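Local coordinates for superantigen-like protein SSL8 (Staphylococcus aureus, PDB 3R2T) that is of unknown function but belongs to the staphylococcal superantigen-like toxin family and combines an OB-fold domain with a beta-grasp domain, probably acting outside the cell, at residues A[88-93]-A[101-106]; A[118-123]-A[137-142]. All blocks are in the same frame, centred on the assembly; numbering follows the deposited sequence.

Contact 1 of 2, residues A[88-93]-A[101-106]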
loop_
_atom_site.group_PDB
_atom_site.type_symbol
_atom_site.label_atom_id
_atom_site.label_comp_id
_atom_site.label_asym_id
_atom_site.label_seq_id
_atom_site.Cartn_x
_atom_site.Cartn_y
_atom_site.Cartn_z
ATOM N N ASN A 88 -2.621 9.249 2.207
ATOM C CA ASN A 88 -2.495 10.546 1.567
ATOM C C ASN A 88 -1.331 10.347 0.619
ATOM O O ASN A 88 -0.291 9.901 1.035
ATOM C CB ASN A 88 -2.156 11.633 2.578
ATOM C CG ASN A 88 -3.320 12.013 3.422
ATOM O OD1 ASN A 88 -4.430 12.125 2.927
ATOM N ND2 ASN A 88 -3.076 12.266 4.695
ATOM N N VAL A 89 -1.507 10.679 -0.651
ATOM C CA VAL A 89 -0.470 10.475 -1.627
ATOM C C VAL A 89 -0.256 11.697 -2.509
ATOM O O VAL A 89 -1.093 12.618 -2.548
ATOM C CB VAL A 89 -0.819 9.271 -2.556
ATOM C CG1 VAL A 89 -1.119 8.003 -1.726
ATOM C CG2 VAL A 89 -2.009 9.609 -3.460
ATOM N N LEU A 90 0.890 11.693 -3.193
ATOM C CA LEU A 90 1.272 12.713 -4.152
ATOM C C LEU A 90 1.515 12.012 -5.475
ATOM O O LEU A 90 2.252 11.028 -5.535
ATOM C CB LEU A 90 2.572 13.388 -3.760
ATOM C CG LEU A 90 2.657 14.254 -2.514
ATOM C CD1 LEU A 90 4.116 14.608 -2.247
ATOM C CD2 LEU A 90 1.819 15.496 -2.676
ATOM N N LEU A 91 0.891 12.511 -6.530
ATOM C CA LEU A 91 1.078 11.970 -7.867
ATOM C C LEU A 91 1.811 12.984 -8.733
ATOM O O LEU A 91 1.699 14.186 -8.523
ATOM C CB LEU A 91 -0.264 11.650 -8.538
ATOM C CG LEU A 91 -1.110 10.460 -8.074
ATOM C CD1 LEU A 91 -1.411 10.513 -6.597
ATOM C CD2 LEU A 91 -2.410 10.404 -8.888
ATOM N N PHE A 92 2.589 12.491 -9.686
ATOM C CA PHE A 92 3.248 13.367 -10.649
ATOM C C PHE A 92 3.886 12.543 -11.737
ATOM O O PHE A 92 3.993 11.313 -11.613
ATOM C CB PHE A 92 4.225 14.356 -10.010
ATOM C CG PHE A 92 5.250 13.722 -9.152
ATOM C CD1 PHE A 92 6.438 13.271 -9.695
ATOM C CD2 PHE A 92 5.038 13.591 -7.790
ATOM C CE1 PHE A 92 7.398 12.696 -8.897
ATOM C CE2 PHE A 92 5.972 13.012 -6.990
ATOM C CZ PHE A 92 7.163 12.559 -7.541
ATOM N N ASN A 93 4.270 13.234 -12.808
ATOM C CA ASN A 93 4.864 12.623 -13.983
ATOM C C ASN A 93 6.155 13.290 -14.448
ATOM O O ASN A 93 6.184 13.891 -15.531
ATOM C CB ASN A 93 3.869 12.675 -15.158
ATOM C CG ASN A 93 2.608 11.868 -14.909
ATOM O OD1 ASN A 93 2.520 11.090 -13.964
ATOM N ND2 ASN A 93 1.620 12.045 -15.782
ATOM N N VAL A 101 3.474 8.821 -4.513
ATOM C CA VAL A 101 4.198 8.800 -3.267
ATOM C C VAL A 101 3.284 8.814 -2.080
ATOM O O VAL A 101 2.535 9.778 -1.851
ATOM C CB VAL A 101 5.112 10.028 -3.167
ATOM C CG1 VAL A 101 5.897 10.007 -1.854
ATOM C CG2 VAL A 101 6.040 10.070 -4.387
ATOM N N PHE A 102 3.372 7.742 -1.305
ATOM C CA PHE A 102 2.560 7.593 -0.120
ATOM C C PHE A 102 3.240 8.305 1.038
ATOM O O PHE A 102 4.382 7.988 1.382
ATOM C CB PHE A 102 2.374 6.117 0.188
ATOM C CG PHE A 102 1.471 5.402 -0.792
ATOM C CD1 PHE A 102 0.206 5.008 -0.414
ATOM C CD2 PHE A 102 1.874 5.157 -2.102
ATOM C CE1 PHE A 102 -0.637 4.345 -1.312
ATOM C CE2 PHE A 102 1.037 4.507 -2.999
ATOM C CZ PHE A 102 -0.220 4.099 -2.602
ATOM N N LEU A 103 2.528 9.255 1.637
ATOM C CA LEU A 103 3.041 10.031 2.755
ATOM C C LEU A 103 2.711 9.288 4.049
ATOM O O LEU A 103 1.753 9.631 4.747
ATOM C CB LEU A 103 2.389 11.408 2.755
ATOM C CG LEU A 103 2.549 12.177 1.438
ATOM C CD1 LEU A 103 1.745 13.478 1.409
ATOM C CD2 LEU A 103 4.019 12.421 1.144
ATOM N N LEU A 104 3.532 8.299 4.384
ATOM C CA LEU A 104 3.282 7.435 5.552
ATOM C C LEU A 104 3.973 7.771 6.883
ATOM O O LEU A 104 3.739 7.079 7.868
ATOM C CB LEU A 104 3.620 5.967 5.200
ATOM C CG LEU A 104 2.949 5.328 3.972
ATOM C CD1 LEU A 104 3.179 3.797 3.987
ATOM C CD2 LEU A 104 1.443 5.607 3.887
ATOM N N GLY A 105 4.807 8.798 6.949
ATOM C CA GLY A 105 5.495 9.111 8.214
ATOM C C GLY A 105 5.161 10.491 8.742
ATOM O O GLY A 105 4.003 10.810 8.927
ATOM N N LYS A 106 6.185 11.308 8.980
ATOM C CA LYS A 106 5.987 12.683 9.469
ATOM C C LYS A 106 5.394 13.567 8.378
ATOM O O LYS A 106 4.983 14.697 8.641
ATOM C CB LYS A 106 7.316 13.327 9.892
ATOM C CG LYS A 106 8.092 12.582 10.953
ATOM C CD LYS A 106 9.288 13.415 11.426
ATOM C CE LYS A 106 10.261 12.580 12.254
ATOM N NZ LYS A 106 9.590 11.707 13.241
HETATM O O HOH W 1 -1.246 8.527 4.313
#
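V89 and F102 lie side by side and point the same way. CG1 of V89 rests over one face of the F102 ring, 3.7 Å from the ring centroid and only 17° off its normal, a CH-pi contact displaced toward the CD1 rim. The V89 torsion that turns CG1 anti to the carbonyl carbon (chi1 -54°) delivers that methyl to the ring. F102 also meets F134 obliquely and F148 of the second subunit edge-to-face.

L90 and V101 project to the opposite face of the sheet, packed by aliphatic side chains and the F92 ring. L90 and L103 cross at about a right angle, with CD1 of L90 4.0 Å from CD2 of L103, while CG2 of V101 approaches CE2 of F92 at 3.9 Å.

V89 and F102 form a non-hydrogen-bonded pair; next to it, L90 and V101 are joined by V101 N to L90 O (2.7 Å) and L90 N to V101 O (2.9 Å). L103 N donates to N88 O almost straight, and a water joins L103 O to N88 N. The contact exemplifies how an antiparallel beta hairpin, here strands 87-92 and 99-102 of the OB-fold domain, puts neighbouring pairs on opposite faces, before L103 turns the chain away in an inverse gamma turn.

Contact 2 of 2, residues A[118-123]-A[137-142]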
loop_
_atom_site.group_PDB
_atom_site.type_symbol
_atom_site.label_atom_id
_atom_site.label_comp_id
_atom_site.label_asym_id
_atom_site.label_seq_id
_atom_site.Cartn_x
_atom_site.Cartn_y
_atom_site.Cartn_z
ATOM N N LEU A 118 9.936 20.753 -4.695
ATOM C CA LEU A 118 10.225 19.530 -3.964
ATOM C C LEU A 118 11.154 18.577 -4.711
ATOM O O LEU A 118 11.211 18.594 -5.927
ATOM C CB LEU A 118 8.936 18.789 -3.670
ATOM C CG LEU A 118 7.870 19.430 -2.805
ATOM C CD1 LEU A 118 6.588 18.586 -2.879
ATOM C CD2 LEU A 118 8.372 19.579 -1.381
ATOM N N ASP A 119 11.907 17.776 -3.953
ATOM C CA ASP A 119 12.760 16.706 -4.513
ATOM C C ASP A 119 12.151 15.425 -3.978
ATOM O O ASP A 119 11.559 15.405 -2.895
ATOM C CB ASP A 119 14.237 16.805 -4.110
ATOM C CG ASP A 119 14.989 17.920 -4.847
ATOM O OD1 ASP A 119 14.400 18.571 -5.739
ATOM O OD2 ASP A 119 16.184 18.131 -4.547
ATOM N N VAL A 120 12.272 14.354 -4.740
ATOM C CA VAL A 120 11.691 13.106 -4.335
ATOM C C VAL A 120 12.592 11.974 -4.714
ATOM O O VAL A 120 13.013 11.873 -5.876
ATOM C CB VAL A 120 10.328 12.883 -5.034
ATOM C CG1 VAL A 120 9.759 11.506 -4.703
ATOM C CG2 VAL A 120 9.329 14.002 -4.678
ATOM N N PHE A 121 12.925 11.140 -3.722
ATOM C CA PHE A 121 13.709 9.962 -3.965
ATOM C C PHE A 121 12.668 8.867 -3.907
ATOM O O PHE A 121 11.993 8.725 -2.912
ATOM C CB PHE A 121 14.799 9.765 -2.916
ATOM C CG PHE A 121 15.664 8.566 -3.189
ATOM C CD1 PHE A 121 16.680 8.633 -4.137
ATOM C CD2 PHE A 121 15.453 7.370 -2.521
ATOM C CE1 PHE A 121 17.475 7.516 -4.412
ATOM C CE2 PHE A 121 16.234 6.259 -2.790
ATOM C CZ PHE A 121 17.240 6.326 -3.742
ATOM N N ALA A 122 12.527 8.113 -4.984
ATOM C CA ALA A 122 11.505 7.077 -5.083
ATOM C C ALA A 122 12.071 5.704 -5.374
ATOM O O ALA A 122 13.027 5.566 -6.136
ATOM C CB ALA A 122 10.491 7.460 -6.183
ATOM N N VAL A 123 11.470 4.703 -4.736
ATOM C CA VAL A 123 11.835 3.291 -4.891
ATOM C C VAL A 123 10.505 2.537 -5.027
ATOM O O VAL A 123 9.586 2.732 -4.238
ATOM C CB VAL A 123 12.626 2.773 -3.667
ATOM C CG1 VAL A 123 12.991 1.303 -3.836
ATOM C CG2 VAL A 123 13.867 3.602 -3.466
ATOM N N SER A 137 7.116 8.139 0.899
ATOM C CA SER A 137 7.803 9.347 1.358
ATOM C C SER A 137 9.038 9.722 0.516
ATOM O O SER A 137 8.952 9.752 -0.718
ATOM C CB SER A 137 8.126 9.177 2.829
ATOM O OG SER A 137 6.935 8.895 3.545
ATOM N N GLY A 138 10.171 10.006 1.158
ATOM C CA GLY A 138 11.385 10.401 0.430
ATOM C C GLY A 138 11.284 11.794 -0.165
ATOM O O GLY A 138 11.939 12.094 -1.153
ATOM N N VAL A 139 10.468 12.651 0.445
ATOM C CA VAL A 139 10.254 14.002 -0.046
ATOM C C VAL A 139 11.028 15.005 0.780
ATOM O O VAL A 139 11.024 14.915 1.987
ATOM C CB VAL A 139 8.755 14.391 0.032
ATOM C CG1 VAL A 139 8.546 15.783 -0.564
ATOM C CG2 VAL A 139 7.845 13.358 -0.716
ATOM N N THR A 140 11.664 15.969 0.110
ATOM C CA THR A 140 12.452 17.042 0.741
ATOM C C THR A 140 12.361 18.340 -0.075
ATOM O O THR A 140 11.799 18.351 -1.182
ATOM C CB THR A 140 13.953 16.686 0.707
ATOM O OG1 THR A 140 14.318 16.366 -0.643
ATOM C CG2 THR A 140 14.276 15.489 1.574
ATOM N N LYS A 141 12.905 19.426 0.477
ATOM C CA LYS A 141 12.964 20.702 -0.229
ATOM C C LYS A 141 14.191 20.655 -1.113
ATOM O O LYS A 141 15.197 20.048 -0.749
ATOM C CB LYS A 141 13.117 21.897 0.717
ATOM C CG LYS A 141 11.914 22.248 1.575
ATOM C CD LYS A 141 12.175 23.586 2.274
ATOM C CE LYS A 141 10.944 24.144 2.986
ATOM N NZ LYS A 141 11.206 25.557 3.429
ATOM N N LYS A 142 14.121 21.309 -2.266
ATOM C CA LYS A 142 15.261 21.343 -3.189
ATOM C C LYS A 142 16.361 22.273 -2.674
ATOM O O LYS A 142 16.153 23.068 -1.751
ATOM C CB LYS A 142 14.831 21.781 -4.595
ATOM C CG LYS A 142 14.341 23.226 -4.738
ATOM C CD LYS A 142 13.864 23.462 -6.193
ATOM C CE LYS A 142 13.449 24.895 -6.488
ATOM N NZ LYS A 142 14.589 25.834 -6.551
HETATM O O HOH W 2 9.226 8.229 -2.788
#
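The carboxylate of D119 lies with the start of K142 above one side of its plane: OD2 stands 3.6 Å from K142 CA, and OD1 3.4 Å from K142 CB, the two side chains crossing at about a right angle. Its oxygens are engaged beyond the strand pair, OD1 by N76 N and OD2 by a salt bridge to K177. The other flat side chain, the F121 ring, leads away from strand 133-141 toward E184 and K188 of helix 182-197.

At the base of the D119 side chain, T140 OG1 sits 3.5 Å from CB, brought there by a first torsion of 53° that sets it between its own backbone N and carbonyl carbon. The other side of the sheet is apolar: V120 and V139 form a non-hydrogen-bonded pair, and CD2 of L118 meets CG1 of V139 obliquely at 3.9 Å.

D119 and T140 exchange two backbone bonds, D119 N to T140 O being the shorter at 2.8 Å. F121 N adds one to the carbonyl of G138, whose positive phi favours glycine; the beta bridges between the segments stop at V120 and V139, and beyond them a water joins F121 O to S137 O.

K177 also bonds T140 OG1 and, weakly, K141 O. The strand end thus illustrates how one lysine can tie together a buried carboxylate, a hydroxyl and a carbonyl, which would favour an ionised D119 and offset its charge.

Contacts 1 and 2 come in series along the chain, the hairpin of 88-93 with 101-106 closing before 118-123 with 137-142 begins, and their centres are about 10 Å apart. Both belong to one mixed sheet of the OB-fold domain, on the same side of the chain's centre. Strands 99-102 and 133-141 run parallel as neighbours and join them: F102 O and S137 N, 2.8 Å apart, probably form a hydrogen bond. CZ of F92 packs on CG2 of V120 at 3.9 Å, and V101 on V120 and V139, so the apolar faces of the two contacts run together. F102 and L104 of contact 1 touch the second subunit, whereas F121 and V123 of contact 2 pack on helix 182-197 of the beta-grasp part.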